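Local coordinates for protein HTH-type transcriptional regulator PrpR (Mycobacterium tuberculosis, PDB 6D2S) that regulates transcription of the enzymes that break down short-chain fatty acids through the glyoxylate and methylcitrate cycles, at residues Ala88-Leu97 with Ile124-Leu135; Ile18-Met28 with Gln100-Val108. One frame throughout, in Å; residues are numbered along the deposited sequence.

This chain is one piece of PrpR, an IrrE N-terminal-like domain followed by the ScfR C-terminal region; the regulatory function belongs to the whole protein. The centre of contact 1 lies in the core, about 10 Å from the centre of the chain, where helices 84-99 and 116-135 come close enough for alanines to touch. Contact 2, centred about 16 Å from it, joins the more widely spaced helices 19-31 and 101-109 through long aliphatic side chains. The helices pack together: Leu-126 touches Leu-21 and Val-108, and Tyr-129 OH probably hydrogen-bonds to Ile-18 N and weakly to Asp-22 OD2. Contact 1 is almost wholly apolar; contact 2 has a polar rim with bound sodium.

Contact 1. Residues Ala88-Leu97 with Ile124-Leu135; sequences AFQIATQLAL and IGLANYFAGAFL
Ala-92 and Ala-131 meet at the tight centre of the contact, CB to CB at 3.7 Å. Small residues let the two helix axes approach to 7.7 Å, with 124° between their directions. Ala-96 repeats the pattern one turn on. Its CB rests on the CA of Ala-127 and lies 3.6 Å from CD2 of Phe-130. The Phe-130 ring also has CD2 of Leu-95 at its edge, in the ring plane.

Phe-89 fills the other flank as a knob in a hole made by Asn-128, Ala-131, Gly-132 and Leu-135. Its CG stands anti to the backbone N (chi1 -170°), which lays the ring alongside helix 124-135. The methyl of Ala-131 lies over one face in a CH-pi contact, CB 4.0 Å from the ring centroid and nearly on the normal. CD2 of Leu-135 sits at the ring edge, near its plane. CD1 of Leu-135 turns to CB of Ala-88, at 4.0 Å.

Thr-93 OG1 is turned back onto its own helix. It donates to Phe-89 O at 2.9 Å, on the opposite face of the carbonyl plane from the backbone N of Thr-93. No hydrogen bond crosses between the helices.

The packing is looser at the end near Ile-124, which is exposed. There CD2 of Leu-97 reaches CD1 of Ile-124 only at 4.2 Å, though the same methyl sits closer to CB of Ala-127. Asn-128 is partly exposed and borders this side. On the buried side, Leu-95 and Phe-134 also touch helix 39-51. This is close alanine-mediated helix packing, with one aromatic knob-into-hole, inside the IrrE N-terminal-like domain of PrpR.

Contact 2. Residues Ile18-Met28 with Gln100-Val108; sequences IHDLDMAAERM and QSDLISSIV. With NA (sodium ion), chain F.
Ile-18 touches Ile-107 from the N-cap position of its helix, CG2 to CD1 at 3.8 Å. The two branched chains meet at an angle.

Asp-20 faces two ways. Its CB lies 4.0 Å from CD1 of Leu-103, while OD2 binds a sodium ion at 2.3 Å. A water lies at a longer 3.0 Å from the ion. The other carboxylate oxygen, OD1, stands further from the ion, so the carboxylate binds through one oxygen.

Leu-21 carries the middle of the contact. Its CG meets CD1 of Ile-107 at 3.7 Å. Its CD2 branch runs alongside Leu-103 in the opposite sense, CD2 to CD2 at 3.8 Å, and also reaches CG1 of Ile-104. Leu-103 has CG anti to the backbone N (chi1 178°), which extends its methyls toward Asp-20 and Leu-21. Leu-21 also packs on Leu-126 of helix 116-135.

One turn on, Ala-24 lays its CB beside the amide of Gln-100, nearest to OE1. Met-28 ends the contact. Its chain bends at chi3 and brings CE against the amide end of Gln-100; how close the two really come is doubtful.

The helices run nearly antiparallel, with 10.5 Å between their axes. The contacts imply that apolar side chains bridge this gap, while the sodium ion probably offsets the charge of Asp-20 at the rim.

Contact 1. Residues Ala88-Leu97 with Ile124-Leu135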
loop_
_atom_site.group_PDB
_atom_site.type_symbol
_atom_site.label_atom_id
_atom_site.label_comp_id
_atom_site.label_asym_id
_atom_site.label_seq_id
_atom_site.Cartn_x
_atom_site.Cartn_y
_atom_site.Cartn_z
ATOM N N ALA A 88 12.875 -0.372 -3.536
ATOM C CA ALA A 88 12.812 -0.076 -2.109
ATOM C C ALA A 88 11.729 -0.903 -1.428
ATOM O O ALA A 88 11.942 -1.441 -0.331
ATOM C CB ALA A 88 12.547 1.415 -1.892
ATOM N N PHE A 89 10.557 -1.003 -2.061
ATOM C CA PHE A 89 9.455 -1.763 -1.467
ATOM C C PHE A 89 9.851 -3.215 -1.216
ATOM O O PHE A 89 9.560 -3.777 -0.149
ATOM C CB PHE A 89 8.226 -1.681 -2.377
ATOM C CG PHE A 89 6.975 -2.215 -1.746
ATOM C CD1 PHE A 89 6.117 -1.366 -1.056
ATOM C CD2 PHE A 89 6.647 -3.546 -1.877
ATOM C CE1 PHE A 89 4.951 -1.854 -0.493
ATOM C CE2 PHE A 89 5.485 -4.054 -1.306
ATOM C CZ PHE A 89 4.641 -3.208 -0.619
ATOM N N GLN A 90 10.531 -3.833 -2.179
ATOM C CA GLN A 90 10.976 -5.212 -2.004
ATOM C C GLN A 90 11.977 -5.337 -0.863
ATOM O O GLN A 90 11.917 -6.289 -0.080
ATOM C CB GLN A 90 11.601 -5.731 -3.299
ATOM C CG GLN A 90 10.612 -5.860 -4.429
ATOM C CD GLN A 90 9.426 -6.730 -4.051
ATOM O OE1 GLN A 90 9.597 -7.857 -3.585
ATOM N NE2 GLN A 90 8.218 -6.217 -4.269
ATOM N N ILE A 91 12.940 -4.412 -0.789
ATOM C CA ILE A 91 13.965 -4.490 0.245
ATOM C C ILE A 91 13.345 -4.299 1.615
ATOM O O ILE A 91 13.684 -5.007 2.573
ATOM C CB ILE A 91 15.073 -3.451 -0.017
ATOM C CG1 ILE A 91 15.707 -3.694 -1.388
ATOM C CG2 ILE A 91 16.127 -3.514 1.097
ATOM C CD1 ILE A 91 16.481 -2.447 -1.942
ATOM N N ALA A 92 12.421 -3.341 1.736
ATOM C CA ALA A 92 11.791 -3.104 3.026
ATOM C C ALA A 92 10.880 -4.259 3.421
ATOM O O ALA A 92 10.739 -4.554 4.616
ATOM C CB ALA A 92 11.010 -1.776 2.990
ATOM N N THR A 93 10.276 -4.934 2.442
ATOM C CA THR A 93 9.504 -6.135 2.746
ATOM C C THR A 93 10.399 -7.205 3.353
ATOM O O THR A 93 10.066 -7.791 4.390
ATOM C CB THR A 93 8.796 -6.657 1.493
ATOM O OG1 THR A 93 7.828 -5.697 1.059
ATOM C CG2 THR A 93 8.057 -7.977 1.803
ATOM N N GLN A 94 11.577 -7.434 2.752
ATOM C CA GLN A 94 12.513 -8.406 3.315
ATOM C C GLN A 94 13.041 -7.951 4.672
ATOM O O GLN A 94 13.267 -8.780 5.563
ATOM C CB GLN A 94 13.676 -8.652 2.345
ATOM C CG GLN A 94 14.533 -9.857 2.726
ATOM C CD GLN A 94 13.746 -11.145 2.630
ATOM O OE1 GLN A 94 13.826 -12.018 3.506
ATOM N NE2 GLN A 94 12.973 -11.274 1.558
ATOM N N LEU A 95 13.238 -6.638 4.851
ATOM C CA LEU A 95 13.667 -6.116 6.147
ATOM C C LEU A 95 12.668 -6.485 7.238
ATOM O O LEU A 95 13.054 -6.873 8.350
ATOM C CB LEU A 95 13.834 -4.594 6.071
ATOM C CG LEU A 95 13.903 -3.793 7.387
ATOM C CD1 LEU A 95 14.976 -4.301 8.307
ATOM C CD2 LEU A 95 14.116 -2.296 7.096
ATOM N N ALA A 96 11.378 -6.393 6.928
ATOM C CA ALA A 96 10.364 -6.816 7.890
ATOM C C ALA A 96 10.461 -8.306 8.167
ATOM O O ALA A 96 10.397 -8.736 9.321
ATOM C CB ALA A 96 8.962 -6.469 7.381
ATOM N N LEU A 97 10.581 -9.114 7.115
ATOM C CA LEU A 97 10.640 -10.560 7.302
ATOM C C LEU A 97 11.829 -10.981 8.163
ATOM O O LEU A 97 11.716 -11.940 8.937
ATOM C CB LEU A 97 10.675 -11.248 5.932
ATOM C CG LEU A 97 9.378 -11.097 5.122
ATOM C CD1 LEU A 97 9.517 -11.667 3.701
ATOM C CD2 LEU A 97 8.202 -11.744 5.846
ATOM N N ILE A 124 2.896 -12.213 5.324
ATOM C CA ILE A 124 3.342 -11.498 4.133
ATOM C C ILE A 124 2.639 -10.150 4.030
ATOM O O ILE A 124 3.257 -9.131 3.695
ATOM C CB ILE A 124 3.122 -12.351 2.871
ATOM C CG1 ILE A 124 4.004 -13.592 2.920
ATOM C CG2 ILE A 124 3.462 -11.536 1.616
ATOM C CD1 ILE A 124 5.475 -13.269 3.066
ATOM N N GLY A 125 1.340 -10.120 4.325
ATOM C CA GLY A 125 0.625 -8.854 4.316
ATOM C C GLY A 125 1.190 -7.844 5.302
ATOM O O GLY A 125 1.249 -6.649 5.008
ATOM N N LEU A 126 1.608 -8.308 6.484
ATOM C CA LEU A 126 2.193 -7.402 7.470
ATOM C C LEU A 126 3.582 -6.939 7.049
ATOM O O LEU A 126 3.949 -5.781 7.276
ATOM C CB LEU A 126 2.249 -8.074 8.844
ATOM C CG LEU A 126 0.848 -8.236 9.454
ATOM C CD1 LEU A 126 0.890 -9.236 10.595
ATOM C CD2 LEU A 126 0.351 -6.875 9.925
ATOM N N ALA A 127 4.369 -7.813 6.419
ATOM C CA ALA A 127 5.649 -7.352 5.886
ATOM C C ALA A 127 5.442 -6.321 4.780
ATOM O O ALA A 127 6.168 -5.318 4.711
ATOM C CB ALA A 127 6.478 -8.536 5.371
ATOM N N ASN A 128 4.469 -6.559 3.893
ATOM C CA ASN A 128 4.120 -5.556 2.889
ATOM C C ASN A 128 3.637 -4.273 3.547
ATOM O O ASN A 128 3.957 -3.173 3.080
ATOM C CB ASN A 128 3.031 -6.076 1.947
ATOM C CG ASN A 128 3.529 -7.141 1.002
ATOM O OD1 ASN A 128 4.712 -7.203 0.677
ATOM N ND2 ASN A 128 2.623 -7.986 0.553
ATOM N N TYR A 129 2.813 -4.394 4.595
ATOM C CA TYR A 129 2.369 -3.208 5.329
ATOM C C TYR A 129 3.561 -2.411 5.850
ATOM O O TYR A 129 3.624 -1.177 5.710
ATOM C CB TYR A 129 1.439 -3.622 6.490
ATOM C CG TYR A 129 0.933 -2.433 7.300
ATOM C CD1 TYR A 129 1.745 -1.827 8.245
ATOM C CD2 TYR A 129 -0.354 -1.923 7.103
ATOM C CE1 TYR A 129 1.306 -0.728 8.976
ATOM C CE2 TYR A 129 -0.804 -0.822 7.826
ATOM C CZ TYR A 129 0.032 -0.236 8.765
ATOM O OH TYR A 129 -0.405 0.849 9.500
ATOM N N PHE A 130 4.504 -3.102 6.492
ATOM C CA PHE A 130 5.716 -2.449 6.980
ATOM C C PHE A 130 6.454 -1.734 5.854
ATOM O O PHE A 130 6.925 -0.602 6.033
ATOM C CB PHE A 130 6.629 -3.488 7.639
ATOM C CG PHE A 130 7.947 -2.933 8.106
ATOM C CD1 PHE A 130 8.092 -2.432 9.394
ATOM C CD2 PHE A 130 9.049 -2.921 7.253
ATOM C CE1 PHE A 130 9.316 -1.934 9.828
ATOM C CE2 PHE A 130 10.266 -2.425 7.680
ATOM C CZ PHE A 130 10.402 -1.931 8.965
ATOM N N ALA A 131 6.588 -2.389 4.694
ATOM C CA ALA A 131 7.314 -1.767 3.587
ATOM C C ALA A 131 6.630 -0.480 3.147
ATOM O O ALA A 131 7.291 0.534 2.912
ATOM C CB ALA A 131 7.438 -2.737 2.409
ATOM N N GLY A 132 5.299 -0.494 3.057
ATOM C CA GLY A 132 4.580 0.737 2.754
ATOM C C GLY A 132 4.797 1.814 3.801
ATOM O O GLY A 132 4.903 2.997 3.473
ATOM N N ALA A 133 4.845 1.425 5.077
ATOM C CA ALA A 133 5.001 2.400 6.147
ATOM C C ALA A 133 6.438 2.883 6.269
ATOM O O ALA A 133 6.674 3.934 6.867
ATOM C CB ALA A 133 4.533 1.818 7.483
ATOM N N PHE A 134 7.395 2.150 5.695
ATOM C CA PHE A 134 8.780 2.613 5.670
ATOM C C PHE A 134 9.019 3.589 4.514
ATOM O O PHE A 134 9.625 4.656 4.697
ATOM C CB PHE A 134 9.715 1.399 5.561
ATOM C CG PHE A 134 11.154 1.726 5.857
ATOM C CD1 PHE A 134 11.933 2.383 4.917
ATOM C CD2 PHE A 134 11.714 1.407 7.079
ATOM C CE1 PHE A 134 13.253 2.713 5.190
ATOM C CE2 PHE A 134 13.034 1.746 7.354
ATOM C CZ PHE A 134 13.796 2.393 6.403
ATOM N N LEU A 135 8.560 3.225 3.309
ATOM C CA LEU A 135 8.667 4.117 2.155
ATOM C C LEU A 135 7.879 5.401 2.351
ATOM O O LEU A 135 8.255 6.454 1.819
ATOM C CB LEU A 135 8.162 3.415 0.894
ATOM C CG LEU A 135 9.207 2.581 0.148
ATOM C CD1 LEU A 135 9.815 1.531 1.074
ATOM C CD2 LEU A 135 8.564 1.950 -1.066
#

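Contact 2. Residues Ile18-Met28 with Gln100-Val108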
loop_
_atom_site.group_PDB
_atom_site.type_symbol
_atom_site.label_atom_id
_atom_site.label_comp_id
_atom_site.label_asym_id
_atom_site.label_seq_id
_atom_site.Cartn_x
_atom_site.Cartn_y
_atom_site.Cartn_z
ATOM N N ILE A 18 -1.743 -0.811 11.668
ATOM C CA ILE A 18 -1.022 -1.724 12.556
ATOM C C ILE A 18 0.010 -0.893 13.308
ATOM O O ILE A 18 1.118 -0.667 12.812
ATOM C CB ILE A 18 -0.353 -2.864 11.781
ATOM C CG1 ILE A 18 -1.320 -3.505 10.786
ATOM C CG2 ILE A 18 0.266 -3.901 12.761
ATOM C CD1 ILE A 18 -2.564 -4.172 11.433
ATOM N N HIS A 19 -0.336 -0.453 14.523
ATOM C CA HIS A 19 0.423 0.614 15.174
ATOM C C HIS A 19 1.880 0.233 15.402
ATOM O O HIS A 19 2.793 1.015 15.104
ATOM C CB HIS A 19 -0.231 0.995 16.503
ATOM C CG HIS A 19 0.451 2.135 17.192
ATOM N ND1 HIS A 19 0.507 3.402 16.647
ATOM C CD2 HIS A 19 1.127 2.196 18.365
ATOM C CE1 HIS A 19 1.170 4.201 17.467
ATOM N NE2 HIS A 19 1.562 3.494 18.514
ATOM N N ASP A 20 2.131 -0.953 15.961
ATOM C CA ASP A 20 3.507 -1.283 16.323
ATOM C C ASP A 20 4.407 -1.377 15.099
ATOM O O ASP A 20 5.584 -1.003 15.163
ATOM C CB ASP A 20 3.556 -2.589 17.120
ATOM C CG ASP A 20 2.905 -2.465 18.482
ATOM O OD1 ASP A 20 3.008 -1.384 19.102
ATOM O OD2 ASP A 20 2.271 -3.445 18.925
ATOM N N LEU A 21 3.888 -1.908 13.982
ATOM C CA LEU A 21 4.686 -1.993 12.764
ATOM C C LEU A 21 4.829 -0.639 12.100
ATOM O O LEU A 21 5.890 -0.316 11.556
ATOM C CB LEU A 21 4.055 -2.959 11.767
ATOM C CG LEU A 21 4.371 -4.436 11.827
ATOM C CD1 LEU A 21 3.675 -5.086 10.621
ATOM C CD2 LEU A 21 5.881 -4.669 11.823
ATOM N N ASP A 22 3.745 0.143 12.089
ATOM C CA ASP A 22 3.797 1.478 11.513
ATOM C C ASP A 22 4.830 2.329 12.246
ATOM O O ASP A 22 5.655 3.006 11.621
ATOM C CB ASP A 22 2.402 2.110 11.568
ATOM C CG ASP A 22 2.143 3.061 10.413
ATOM O OD1 ASP A 22 2.841 4.090 10.337
ATOM O OD2 ASP A 22 1.259 2.766 9.581
ATOM N N MET A 23 4.801 2.297 13.582
ATOM C CA MET A 23 5.767 3.057 14.376
ATOM C C MET A 23 7.181 2.512 14.222
ATOM O O MET A 23 8.149 3.283 14.206
ATOM C CB MET A 23 5.355 3.037 15.852
ATOM C CG MET A 23 4.056 3.747 16.133
ATOM S SD MET A 23 4.298 5.542 16.083
ATOM C CE MET A 23 5.196 5.821 17.614
ATOM N N ALA A 24 7.334 1.184 14.139
ATOM C CA ALA A 24 8.676 0.630 13.967
ATOM C C ALA A 24 9.293 1.092 12.650
ATOM O O ALA A 24 10.475 1.449 12.602
ATOM C CB ALA A 24 8.640 -0.897 14.038
ATOM N N ALA A 25 8.503 1.099 11.576
ATOM C CA ALA A 25 8.997 1.571 10.284
ATOM C C ALA A 25 9.401 3.037 10.357
ATOM O O ALA A 25 10.482 3.426 9.896
ATOM C CB ALA A 25 7.922 1.370 9.209
ATOM N N GLU A 26 8.533 3.869 10.939
ATOM C CA GLU A 26 8.812 5.299 10.995
ATOM C C GLU A 26 10.033 5.581 11.861
ATOM O O GLU A 26 10.874 6.422 11.516
ATOM C CB GLU A 26 7.579 6.045 11.525
ATOM C CG GLU A 26 7.690 7.554 11.362
ATOM C CD GLU A 26 6.406 8.285 11.723
ATOM O OE1 GLU A 26 5.587 7.718 12.482
ATOM O OE2 GLU A 26 6.228 9.433 11.260
ATOM N N ARG A 27 10.155 4.881 12.989
ATOM C CA ARG A 27 11.320 5.095 13.843
ATOM C C ARG A 27 12.596 4.611 13.165
ATOM O O ARG A 27 13.644 5.266 13.261
ATOM C CB ARG A 27 11.107 4.411 15.195
ATOM C CG ARG A 27 9.974 5.057 15.998
ATOM C CD ARG A 27 9.807 4.487 17.407
ATOM N NE ARG A 27 9.178 3.167 17.412
ATOM C CZ ARG A 27 8.462 2.688 18.424
ATOM N NH1 ARG A 27 8.270 3.425 19.509
ATOM N NH2 ARG A 27 7.930 1.475 18.347
ATOM N N MET A 28 12.533 3.481 12.458
ATOM C CA MET A 28 13.732 3.007 11.776
ATOM C C MET A 28 14.135 3.954 10.653
ATOM O O MET A 28 15.326 4.239 10.471
ATOM C CB MET A 28 13.521 1.591 11.241
ATOM C CG MET A 28 14.813 0.917 10.833
ATOM S SD MET A 28 14.508 -0.769 10.281
ATOM C CE MET A 28 13.501 -1.380 11.626
ATOM N N GLN A 100 11.826 -7.809 11.703
ATOM C CA GLN A 100 10.612 -7.618 12.487
ATOM C C GLN A 100 9.826 -8.918 12.605
ATOM O O GLN A 100 8.616 -8.885 12.821
ATOM C CB GLN A 100 9.724 -6.531 11.874
ATOM C CG GLN A 100 10.422 -5.205 11.639
ATOM C CD GLN A 100 10.579 -4.393 12.904
ATOM O OE1 GLN A 100 9.780 -4.507 13.832
ATOM N NE2 GLN A 100 11.612 -3.566 12.948
ATOM N N SER A 101 10.506 -10.058 12.460
ATOM C CA SER A 101 9.830 -11.353 12.433
ATOM C C SER A 101 9.097 -11.637 13.743
ATOM O O SER A 101 7.950 -12.101 13.736
ATOM C CB SER A 101 10.855 -12.451 12.138
ATOM O OG SER A 101 10.220 -13.679 11.861
ATOM N N ASP A 102 9.756 -11.396 14.883
ATOM C CA ASP A 102 9.115 -11.645 16.172
ATOM C C ASP A 102 7.924 -10.719 16.382
ATOM O O ASP A 102 6.880 -11.141 16.896
ATOM C CB ASP A 102 10.115 -11.467 17.314
ATOM C CG ASP A 102 11.102 -12.618 17.430
ATOM O OD1 ASP A 102 11.001 -13.607 16.672
ATOM O OD2 ASP A 102 11.988 -12.526 18.306
ATOM N N LEU A 103 8.069 -9.447 16.002
ATOM C CA LEU A 103 6.960 -8.508 16.122
ATOM C C LEU A 103 5.786 -8.936 15.244
ATOM O O LEU A 103 4.633 -8.943 15.686
ATOM C CB LEU A 103 7.426 -7.094 15.752
ATOM C CG LEU A 103 6.340 -6.013 15.791
ATOM C CD1 LEU A 103 5.602 -6.005 17.131
ATOM C CD2 LEU A 103 6.916 -4.620 15.495
ATOM N N ILE A 104 6.061 -9.285 13.986
ATOM C CA ILE A 104 4.988 -9.754 13.110
ATOM C C ILE A 104 4.302 -10.981 13.711
ATOM O O ILE A 104 3.064 -11.063 13.756
ATOM C CB ILE A 104 5.537 -10.026 11.696
ATOM C CG1 ILE A 104 5.830 -8.694 10.996
ATOM C CG2 ILE A 104 4.548 -10.847 10.873
ATOM C CD1 ILE A 104 6.542 -8.859 9.646
ATOM N N SER A 105 5.090 -11.943 14.200
ATOM C CA SER A 105 4.502 -13.128 14.824
ATOM C C SER A 105 3.604 -12.754 15.994
ATOM O O SER A 105 2.524 -13.334 16.168
ATOM C CB SER A 105 5.597 -14.091 15.287
ATOM O OG SER A 105 6.242 -14.652 14.161
ATOM N N SER A 106 4.028 -11.784 16.811
ATOM C CA SER A 106 3.208 -11.407 17.957
ATOM C C SER A 106 1.920 -10.717 17.530
ATOM O O SER A 106 0.882 -10.881 18.188
ATOM C CB SER A 106 3.997 -10.514 18.916
ATOM O OG SER A 106 4.173 -9.219 18.373
ATOM N N ILE A 107 1.959 -9.949 16.443
ATOM C CA ILE A 107 0.749 -9.297 15.949
ATOM C C ILE A 107 -0.227 -10.333 15.393
ATOM O O ILE A 107 -1.425 -10.317 15.707
ATOM C CB ILE A 107 1.116 -8.234 14.898
ATOM C CG1 ILE A 107 1.856 -7.063 15.557
ATOM C CG2 ILE A 107 -0.139 -7.733 14.184
ATOM C CD1 ILE A 107 2.670 -6.221 14.571
ATOM N N VAL A 108 0.274 -11.255 14.565
ATOM C CA VAL A 108 -0.578 -12.314 14.019
ATOM C C VAL A 108 -1.235 -13.098 15.142
ATOM O O VAL A 108 -2.404 -13.505 15.044
ATOM C CB VAL A 108 0.245 -13.240 13.100
ATOM C CG1 VAL A 108 -0.571 -14.466 12.703
ATOM C CG2 VAL A 108 0.739 -12.493 11.876
HETATM NA NA NA F . 1.611 -3.567 21.133
HETATM O O HOH W 1 -0.252 -5.122 19.391
#